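Local coordinates for protein acetyl-CoA acetyltransferase (Elizabethkingia anophelis NUHP1, PDB 6BN2) that probably catalyses the reversible condensation of two acetyl-CoA molecules to acetoacetyl-CoA, through an acyl-cysteine intermediate as in other thiolases, at residues Val40-Ala45 with Ala81-Thr86; Leu170-Tyr175 with Phe327-Leu332; Pro236-Val241 with Thr250-Ser255. All coordinates share one frame; numbering follows the deposited sequence.

Interaction 1: residues Val40-Ala45 with Ala81-Thr86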
loop_
_atom_site.group_PDB
_atom_site.type_symbol
_atom_site.label_atom_id
_atom_site.label_comp_id
_atom_site.label_asym_id
_atom_site.label_seq_id
_atom_site.Cartn_x
_atom_site.Cartn_y
_atom_site.Cartn_z
ATOM N N VAL A 40 15.116 -11.094 2.889
ATOM C CA VAL A 40 16.068 -11.908 2.132
ATOM C C VAL A 40 16.213 -11.373 0.714
ATOM O O VAL A 40 17.331 -11.277 0.175
ATOM C CB VAL A 40 15.627 -13.385 2.131
ATOM C CG1 VAL A 40 16.500 -14.194 1.161
ATOM C CG2 VAL A 40 15.717 -13.979 3.552
ATOM N N ALA A 41 15.084 -11.018 0.082
ATOM C CA ALA A 41 15.151 -10.539 -1.294
ATOM C C ALA A 41 15.844 -9.186 -1.363
ATOM O O ALA A 41 16.691 -8.958 -2.237
ATOM C CB ALA A 41 13.743 -10.468 -1.903
ATOM N N ILE A 42 15.508 -8.272 -0.446
ATOM C CA ILE A 42 16.128 -6.951 -0.485
ATOM C C ILE A 42 17.623 -7.063 -0.230
ATOM O O ILE A 42 18.435 -6.452 -0.933
ATOM C CB ILE A 42 15.459 -6.006 0.528
ATOM C CG1 ILE A 42 14.013 -5.725 0.137
ATOM C CG2 ILE A 42 16.246 -4.693 0.602
ATOM C CD1 ILE A 42 13.222 -5.005 1.268
ATOM N N LYS A 43 18.018 -7.837 0.789
ATOM C CA LYS A 43 19.442 -7.989 1.053
ATOM C C LYS A 43 20.139 -8.624 -0.141
ATOM O O LYS A 43 21.240 -8.218 -0.514
ATOM C CB LYS A 43 19.672 -8.829 2.307
ATOM C CG LYS A 43 21.158 -9.019 2.617
ATOM C CD LYS A 43 21.376 -9.491 4.038
ATOM C CE LYS A 43 22.868 -9.467 4.384
ATOM N NZ LYS A 43 23.616 -10.400 3.510
ATOM N N GLY A 44 19.474 -9.584 -0.788
ATOM C CA GLY A 44 20.059 -10.201 -1.970
ATOM C C GLY A 44 20.286 -9.210 -3.089
ATOM O O GLY A 44 21.321 -9.251 -3.767
ATOM N N ALA A 45 19.337 -8.290 -3.283
ATOM C CA ALA A 45 19.478 -7.292 -4.339
ATOM C C ALA A 45 20.631 -6.340 -4.041
ATOM O O ALA A 45 21.390 -5.979 -4.949
ATOM C CB ALA A 45 18.168 -6.520 -4.510
ATOM N N ALA A 81 16.694 -6.621 6.174
ATOM C CA ALA A 81 17.674 -6.709 5.096
ATOM C C ALA A 81 18.970 -5.977 5.410
ATOM O O ALA A 81 19.921 -6.067 4.623
ATOM C CB ALA A 81 17.081 -6.142 3.802
ATOM N N GLY A 82 19.025 -5.245 6.519
ATOM C CA GLY A 82 20.194 -4.475 6.862
ATOM C C GLY A 82 20.182 -3.040 6.394
ATOM O O GLY A 82 21.220 -2.369 6.499
ATOM N N LEU A 83 19.066 -2.558 5.845
ATOM C CA LEU A 83 18.963 -1.132 5.564
ATOM C C LEU A 83 18.905 -0.370 6.884
ATOM O O LEU A 83 18.380 -0.885 7.878
ATOM C CB LEU A 83 17.727 -0.828 4.726
ATOM C CG LEU A 83 17.847 -1.343 3.279
ATOM C CD1 LEU A 83 16.522 -1.312 2.544
ATOM C CD2 LEU A 83 18.852 -0.483 2.529
ATOM N N PRO A 84 19.449 0.842 6.930
ATOM C CA PRO A 84 19.473 1.585 8.197
ATOM C C PRO A 84 18.095 2.115 8.573
ATOM O O PRO A 84 17.185 2.195 7.749
ATOM C CB PRO A 84 20.448 2.734 7.915
ATOM C CG PRO A 84 20.365 2.944 6.449
ATOM C CD PRO A 84 20.204 1.535 5.872
ATOM N N ASN A 85 17.971 2.501 9.850
ATOM C CA ASN A 85 16.705 3.042 10.348
ATOM C C ASN A 85 16.419 4.438 9.814
ATOM O O ASN A 85 15.384 5.023 10.169
ATOM C CB ASN A 85 16.698 3.011 11.890
ATOM C CG ASN A 85 17.763 3.900 12.533
ATOM O OD1 ASN A 85 18.225 4.885 11.958
ATOM N ND2 ASN A 85 18.137 3.558 13.761
ATOM N N THR A 86 17.295 4.975 8.967
ATOM C CA THR A 86 17.048 6.229 8.271
ATOM C C THR A 86 16.347 6.021 6.928
ATOM O O THR A 86 16.136 6.995 6.198
ATOM C CB THR A 86 18.374 6.994 8.090
ATOM O OG1 THR A 86 19.351 6.123 7.485
ATOM C CG2 THR A 86 18.912 7.466 9.452
#

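Interaction 2: residues Leu170-Tyr175 with Phe327-Leu332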
loop_
_atom_site.group_PDB
_atom_site.type_symbol
_atom_site.label_atom_id
_atom_site.label_comp_id
_atom_site.label_asym_id
_atom_site.label_seq_id
_atom_site.Cartn_x
_atom_site.Cartn_y
_atom_site.Cartn_z
ATOM N N LEU A 170 -15.512 -17.919 -16.520
ATOM C CA LEU A 170 -16.181 -16.969 -17.403
ATOM C C LEU A 170 -15.301 -16.653 -18.605
ATOM O O LEU A 170 -15.778 -16.601 -19.750
ATOM C CB LEU A 170 -16.512 -15.689 -16.625
ATOM C CG LEU A 170 -17.164 -14.535 -17.384
ATOM C CD1 LEU A 170 -18.578 -14.918 -17.842
ATOM C CD2 LEU A 170 -17.192 -13.288 -16.487
ATOM N N CYS A 171 -14.004 -16.457 -18.355
ATOM C CA CYS A 171 -13.063 -16.179 -19.429
ATOM C C CYS A 171 -12.955 -17.361 -20.392
ATOM O O CYS A 171 -12.961 -17.179 -21.618
ATOM C CB CYS A 171 -11.706 -15.822 -18.810
ATOM S SG CYS A 171 -10.402 -15.437 -20.013
ATOM N N ALA A 172 -12.872 -18.586 -19.856
ATOM C CA ALA A 172 -12.785 -19.770 -20.711
ATOM C C ALA A 172 -13.987 -19.875 -21.634
ATOM O O ALA A 172 -13.854 -20.247 -22.808
ATOM C CB ALA A 172 -12.676 -21.031 -19.856
ATOM N N LYS A 173 -15.174 -19.564 -21.111
ATOM C CA LYS A 173 -16.397 -19.670 -21.896
ATOM C C LYS A 173 -16.436 -18.610 -22.989
ATOM O O LYS A 173 -16.696 -18.914 -24.160
ATOM C CB LYS A 173 -17.604 -19.541 -20.964
ATOM C CG LYS A 173 -18.956 -19.620 -21.660
ATOM C CD LYS A 173 -20.078 -19.320 -20.670
ATOM C CE LYS A 173 -19.936 -17.910 -20.094
ATOM N NZ LYS A 173 -20.824 -17.654 -18.921
ATOM N N GLU A 174 -16.170 -17.353 -22.615
ATOM C CA GLU A 174 -16.272 -16.247 -23.561
ATOM C C GLU A 174 -15.226 -16.342 -24.664
ATOM O O GLU A 174 -15.497 -15.978 -25.812
ATOM C CB GLU A 174 -16.133 -14.917 -22.817
ATOM C CG GLU A 174 -15.972 -13.700 -23.717
ATOM C CD GLU A 174 -17.279 -13.268 -24.361
ATOM O OE1 GLU A 174 -18.349 -13.636 -23.827
ATOM O OE2 GLU A 174 -17.234 -12.569 -25.399
ATOM N N TYR A 175 -14.019 -16.810 -24.339
ATOM C CA TYR A 175 -12.940 -16.846 -25.319
ATOM C C TYR A 175 -12.725 -18.233 -25.920
ATOM O O TYR A 175 -11.744 -18.440 -26.647
ATOM C CB TYR A 175 -11.658 -16.291 -24.691
ATOM C CG TYR A 175 -11.730 -14.787 -24.638
ATOM C CD1 TYR A 175 -11.433 -14.024 -25.762
ATOM C CD2 TYR A 175 -12.152 -14.125 -23.492
ATOM C CE1 TYR A 175 -11.539 -12.638 -25.740
ATOM C CE2 TYR A 175 -12.255 -12.736 -23.463
ATOM C CZ TYR A 175 -11.939 -12.005 -24.588
ATOM O OH TYR A 175 -12.039 -10.630 -24.580
ATOM N N PHE A 327 -4.051 -18.273 -13.961
ATOM C CA PHE A 327 -4.692 -19.493 -14.432
ATOM C C PHE A 327 -4.171 -19.751 -15.838
ATOM O O PHE A 327 -3.811 -18.807 -16.554
ATOM C CB PHE A 327 -6.229 -19.362 -14.489
ATOM C CG PHE A 327 -6.866 -19.036 -13.165
ATOM C CD1 PHE A 327 -7.331 -20.051 -12.345
ATOM C CD2 PHE A 327 -6.996 -17.717 -12.748
ATOM C CE1 PHE A 327 -7.917 -19.766 -11.126
ATOM C CE2 PHE A 327 -7.576 -17.418 -11.519
ATOM C CZ PHE A 327 -8.030 -18.444 -10.707
ATOM N N SER A 328 -4.138 -21.022 -16.240
ATOM C CA SER A 328 -3.771 -21.318 -17.623
ATOM C C SER A 328 -4.688 -20.578 -18.590
ATOM O O SER A 328 -4.245 -20.100 -19.647
ATOM C CB SER A 328 -3.829 -22.822 -17.891
ATOM O OG SER A 328 -2.816 -23.519 -17.168
ATOM N N VAL A 329 -5.972 -20.457 -18.241
ATOM C CA VAL A 329 -6.887 -19.784 -19.160
ATOM C C VAL A 329 -6.530 -18.314 -19.314
ATOM O O VAL A 329 -6.709 -17.740 -20.394
ATOM C CB VAL A 329 -8.351 -19.966 -18.712
ATOM C CG1 VAL A 329 -8.607 -19.302 -17.346
ATOM C CG2 VAL A 329 -9.314 -19.430 -19.796
ATOM N N VAL A 330 -6.008 -17.682 -18.263
ATOM C CA VAL A 330 -5.586 -16.287 -18.368
ATOM C C VAL A 330 -4.405 -16.163 -19.320
ATOM O O VAL A 330 -4.372 -15.281 -20.189
ATOM C CB VAL A 330 -5.268 -15.720 -16.974
ATOM C CG1 VAL A 330 -4.568 -14.355 -17.074
ATOM C CG2 VAL A 330 -6.560 -15.619 -16.170
ATOM N N GLY A 331 -3.426 -17.060 -19.192
ATOM C CA GLY A 331 -2.300 -17.027 -20.113
ATOM C C GLY A 331 -2.755 -17.200 -21.546
ATOM O O GLY A 331 -2.365 -16.437 -22.439
ATOM N N LEU A 332 -3.617 -18.190 -21.778
ATOM C CA LEU A 332 -4.098 -18.457 -23.128
ATOM C C LEU A 332 -4.929 -17.298 -23.662
ATOM O O LEU A 332 -4.815 -16.936 -24.838
ATOM C CB LEU A 332 -4.921 -19.742 -23.145
ATOM C CG LEU A 332 -4.087 -21.010 -22.938
ATOM C CD1 LEU A 332 -4.963 -22.204 -22.608
ATOM C CD2 LEU A 332 -3.252 -21.289 -24.192
#

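Interaction 3: residues Pro236-Val241 with Thr250-Ser255. With CA (calcium ion), chain B.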
loop_
_atom_site.group_PDB
_atom_site.type_symbol
_atom_site.label_atom_id
_atom_site.label_comp_id
_atom_site.label_asym_id
_atom_site.label_seq_id
_atom_site.Cartn_x
_atom_site.Cartn_y
_atom_site.Cartn_z
ATOM N N PRO A 236 -5.358 -34.760 -17.062
ATOM C CA PRO A 236 -6.615 -34.764 -17.831
ATOM C C PRO A 236 -7.803 -35.353 -17.084
ATOM O O PRO A 236 -8.920 -35.302 -17.616
ATOM C CB PRO A 236 -6.281 -35.618 -19.063
ATOM C CG PRO A 236 -4.804 -35.806 -19.049
ATOM C CD PRO A 236 -4.391 -35.719 -17.625
ATOM N N THR A 237 -7.603 -35.920 -15.893
ATOM C CA THR A 237 -8.673 -36.558 -15.139
ATOM C C THR A 237 -9.064 -35.804 -13.876
ATOM O O THR A 237 -10.040 -36.197 -13.222
ATOM C CB THR A 237 -8.269 -37.990 -14.749
ATOM O OG1 THR A 237 -7.197 -37.940 -13.799
ATOM C CG2 THR A 237 -7.810 -38.753 -15.967
ATOM N N LEU A 238 -8.334 -34.754 -13.510
ATOM C CA LEU A 238 -8.624 -34.028 -12.285
ATOM C C LEU A 238 -10.010 -33.388 -12.354
ATOM O O LEU A 238 -10.490 -33.041 -13.440
ATOM C CB LEU A 238 -7.573 -32.950 -12.038
ATOM C CG LEU A 238 -6.165 -33.411 -11.679
ATOM C CD1 LEU A 238 -5.284 -32.201 -11.558
ATOM C CD2 LEU A 238 -6.175 -34.181 -10.380
ATOM N N PRO A 239 -10.669 -33.208 -11.212
ATOM C CA PRO A 239 -11.991 -32.575 -11.210
ATOM C C PRO A 239 -11.905 -31.070 -11.414
ATOM O O PRO A 239 -10.901 -30.428 -11.098
ATOM C CB PRO A 239 -12.534 -32.912 -9.815
ATOM C CG PRO A 239 -11.303 -33.005 -8.973
ATOM C CD PRO A 239 -10.259 -33.631 -9.858
ATOM N N THR A 240 -12.983 -30.509 -11.959
ATOM C CA THR A 240 -13.074 -29.063 -12.163
ATOM C C THR A 240 -13.574 -28.420 -10.875
ATOM O O THR A 240 -14.744 -28.569 -10.508
ATOM C CB THR A 240 -13.986 -28.738 -13.341
ATOM O OG1 THR A 240 -15.258 -29.383 -13.168
ATOM C CG2 THR A 240 -13.339 -29.211 -14.648
ATOM N N VAL A 241 -12.692 -27.684 -10.199
ATOM C CA VAL A 241 -12.921 -27.347 -8.800
ATOM C C VAL A 241 -13.826 -26.135 -8.606
ATOM O O VAL A 241 -14.355 -25.945 -7.505
ATOM C CB VAL A 241 -11.573 -27.133 -8.091
ATOM C CG1 VAL A 241 -10.815 -28.456 -7.998
ATOM C CG2 VAL A 241 -10.745 -26.114 -8.823
ATOM N N THR A 250 -8.857 -26.566 -13.178
ATOM C CA THR A 250 -8.540 -27.597 -12.192
ATOM C C THR A 250 -7.428 -27.119 -11.270
ATOM O O THR A 250 -6.820 -26.063 -11.472
ATOM C CB THR A 250 -8.081 -28.909 -12.835
ATOM O OG1 THR A 250 -6.779 -28.708 -13.401
ATOM C CG2 THR A 250 -9.053 -29.380 -13.920
ATOM N N ALA A 251 -7.135 -27.943 -10.261
ATOM C CA ALA A 251 -6.027 -27.626 -9.364
ATOM C C ALA A 251 -4.698 -27.603 -10.104
ATOM O O ALA A 251 -3.774 -26.892 -9.694
ATOM C CB ALA A 251 -5.970 -28.633 -8.211
ATOM N N ALA A 252 -4.577 -28.374 -11.187
ATOM C CA ALA A 252 -3.320 -28.435 -11.922
ATOM C C ALA A 252 -3.157 -27.324 -12.940
ATOM O O ALA A 252 -2.023 -26.920 -13.211
ATOM C CB ALA A 252 -3.180 -29.771 -12.653
ATOM N N ASN A 253 -4.242 -26.842 -13.547
ATOM C CA ASN A 253 -4.088 -25.809 -14.568
ATOM C C ASN A 253 -4.380 -24.413 -14.031
ATOM O O ASN A 253 -4.236 -23.430 -14.765
ATOM C CB ASN A 253 -4.923 -26.157 -15.832
ATOM C CG ASN A 253 -6.442 -26.073 -15.626
ATOM O OD1 ASN A 253 -6.938 -25.269 -14.841
ATOM N ND2 ASN A 253 -7.183 -26.880 -16.392
ATOM N N ALA A 254 -4.723 -24.307 -12.751
ATOM C CA ALA A 254 -4.720 -23.049 -12.021
ATOM C C ALA A 254 -3.397 -22.919 -11.285
ATOM O O ALA A 254 -2.713 -23.908 -11.018
ATOM C CB ALA A 254 -5.876 -23.008 -11.021
ATOM N N SER A 255 -3.024 -21.688 -10.957
ATOM C CA SER A 255 -1.867 -21.510 -10.102
ATOM C C SER A 255 -2.199 -21.976 -8.685
ATOM O O SER A 255 -3.346 -22.293 -8.350
ATOM C CB SER A 255 -1.403 -20.048 -10.103
ATOM O OG SER A 255 -2.394 -19.177 -9.574
HETATM CA CA CA B . -1.060 -25.769 -10.662
HETATM O O HOH W 1 -8.565 -30.370 -9.695
HETATM O O HOH W 2 1.080 -25.732 -9.921
#

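Interaction 1: residues Val40-Ala45 with Ala81-Thr86
Ile42 and Lys43, neighbours on helix 34-48, receive the methyl group of Ala81 between them. That methyl points at the helix, and its CB lies 3.6 Å from Ile42 CG2. The backbone of Lys43 supplies the second wall, with Ala81 CB 3.6 Å from Lys43 N. A side chain of one carbon suits this place, because the two backbones approach closely here: the CA atoms of Lys43 and Ala81 are 4.6 Å apart.

Ile42 meets the loop through its CG2 methyl. With CG1 turned beside the backbone N (chi1 -66°), CG2 lies anti to that N and is the branch that reaches both Ala81 and Leu83. Leu83 arrives at about a right angle to the isoleucine, touching it through one branch tip, CD1, 3.9 Å from Ile42 CG2. These branched aliphatic groups belong to a larger apolar cluster, in which Ile42 also packs on Val59 and Met61 of strand 59-62, and Leu83 on Val59.

Lys43 behaves differently, using its stem rather than its tip. The methylenes pass alongside the Ala81 carbonyl, with CB 3.6 Å from Ala81 O, while the amine leads away to a salt bridge with Asp47 on its own helix. A long amphipathic chain fits such a border, since its carbons can pack while its charge remains at the exposed surface.

Immediately after Ala81 the chain leaves the helix at Gly82, whose phi of 93° is readily adopted by a residue without a side chain. This is a Schellman motif ending helix 73-80. It sends the chain on through Leu83 toward strand 89-93, so the contact packs a helix terminus against helix 34-48 on the sheet of the thiolase N-terminal domain.

Interaction 2: residues Leu170-Tyr175 with Phe327-Leu332
Val329 reaches from helix 328-338 to the flank of helix 169-174 with a single methyl, CG2. That methyl settles against the backbone and side chain of Ala172, 3.6 Å from Ala172 CA and 3.7 Å from Ala172 CB. Cys171 completes the first shell more loosely, its SG lying 4.1 Å from Val329 CG2. The reach depends on the valine torsion: CG1 takes the position between backbone N and carbonyl carbon (chi1 64°), leaving CG2 anti to N and directed across the gap.

Small residues suit this meeting. Alanine lets the methyl come down onto the helix backbone, and the cysteine sulfur, anti to its backbone N, packs beside it as a small, polarisable group.

Farther out, each partner has further support. Ala172 also packs on Gln182 and Thr248, while Cys171 touches Thr297 and Ala333, the latter one turn on from Val329. Phe327, at the N-cap position, starts the second helix, and its carbonyl O accepts from Gly331 N at 3.2 Å. Just past the first helix, the carbonyl O of Tyr175 accepts a hydrogen bond from Lys336, adding a polar tie between the two. The contact thus packs a helix of the N-terminal thiolase domain on one of the C-terminal domain.

The side-chain contact is therefore apolar, resting on dispersion and the burial of all three residues, with directional bonding left to the periphery.

Interaction 3: residues Pro236-Val241 with Thr250-Ser255
The calcium-binding loop 250-255 is flanked by segment 236-241, with Leu238 resting on Ala252. From the loop, Ala254 O coordinates the calcium ion at 2.5 Å. A water and the hydroxyl of Tyr190 are further ligands, and Ala252, whose O lies at a longer 3.0 Å from the calcium ion, also belongs to the site.

Leu238 makes the closest approach. Its CG stands beside the backbone N (chi1 -69°), carrying the CD1 branch to 3.4 Å from Ala252 CB, a tight carbon pair. The small alanine methyl lets the leucine tip come this near. Beside it the methyl of Thr250 touches the other segment, CG2 lying 3.5 Å from Pro239 O. The same rotation (chi1 71°) puts OG1 back over its own loop.

There the hydroxyl accepts from Asn253 N at 3.2 Å, forming an ST motif, and more weakly from Ala252 N. Asn253 returns the bond: its OD1 accepts from Thr250 N at 2.9 Å. This N-H points nearly straight at the oxygen, although the donor stands 44° out of the amide carbonyl plane. The other end of the asparagine, ND2, is held by Asp183 and Thr248 O, which fixes the amide's rotation. Threonine and asparagine thus suit their places by lending side-chain groups to a turn.

A water joins the two segments, donating to Pro239 O (2.7 Å) and accepting from Ala251 N (2.9 Å). It satisfies two backbone groups that do not meet directly.

Within this loop calcium is met by backbone oxygen, not carboxylates, so the loop's own share of the coordination depends on its main-chain path. The reciprocal Thr250-Asn253 bonds, with the backbone bond from Ala254 N to Thr250 O, are consistent with a fixed path, against which Leu238 and the bridging water lie.

Overall arrangement
From the N terminus, interaction 1 closes first, a loop of 35 residues that brings the end of helix 73-80 back to helix 34-48. It is complete before the others begin and lies across the chain's centre from them, about 39 Å away between centres. Interaction 2 opens next, at 170-175; within its loop interaction 3 opens and closes, a short excursion before strand 258-268. Interaction 2 closes last, at 327-332, joining helix 169-174 of the N-terminal thiolase domain to helix 328-338 of the C-terminal one. Interactions 2 and 3 touch: Ser328 OG probably hydrogen-bonds Asn253 O (2.8 Å), and Phe327 packs on Ala254, linking the calcium loop to the C-terminal half.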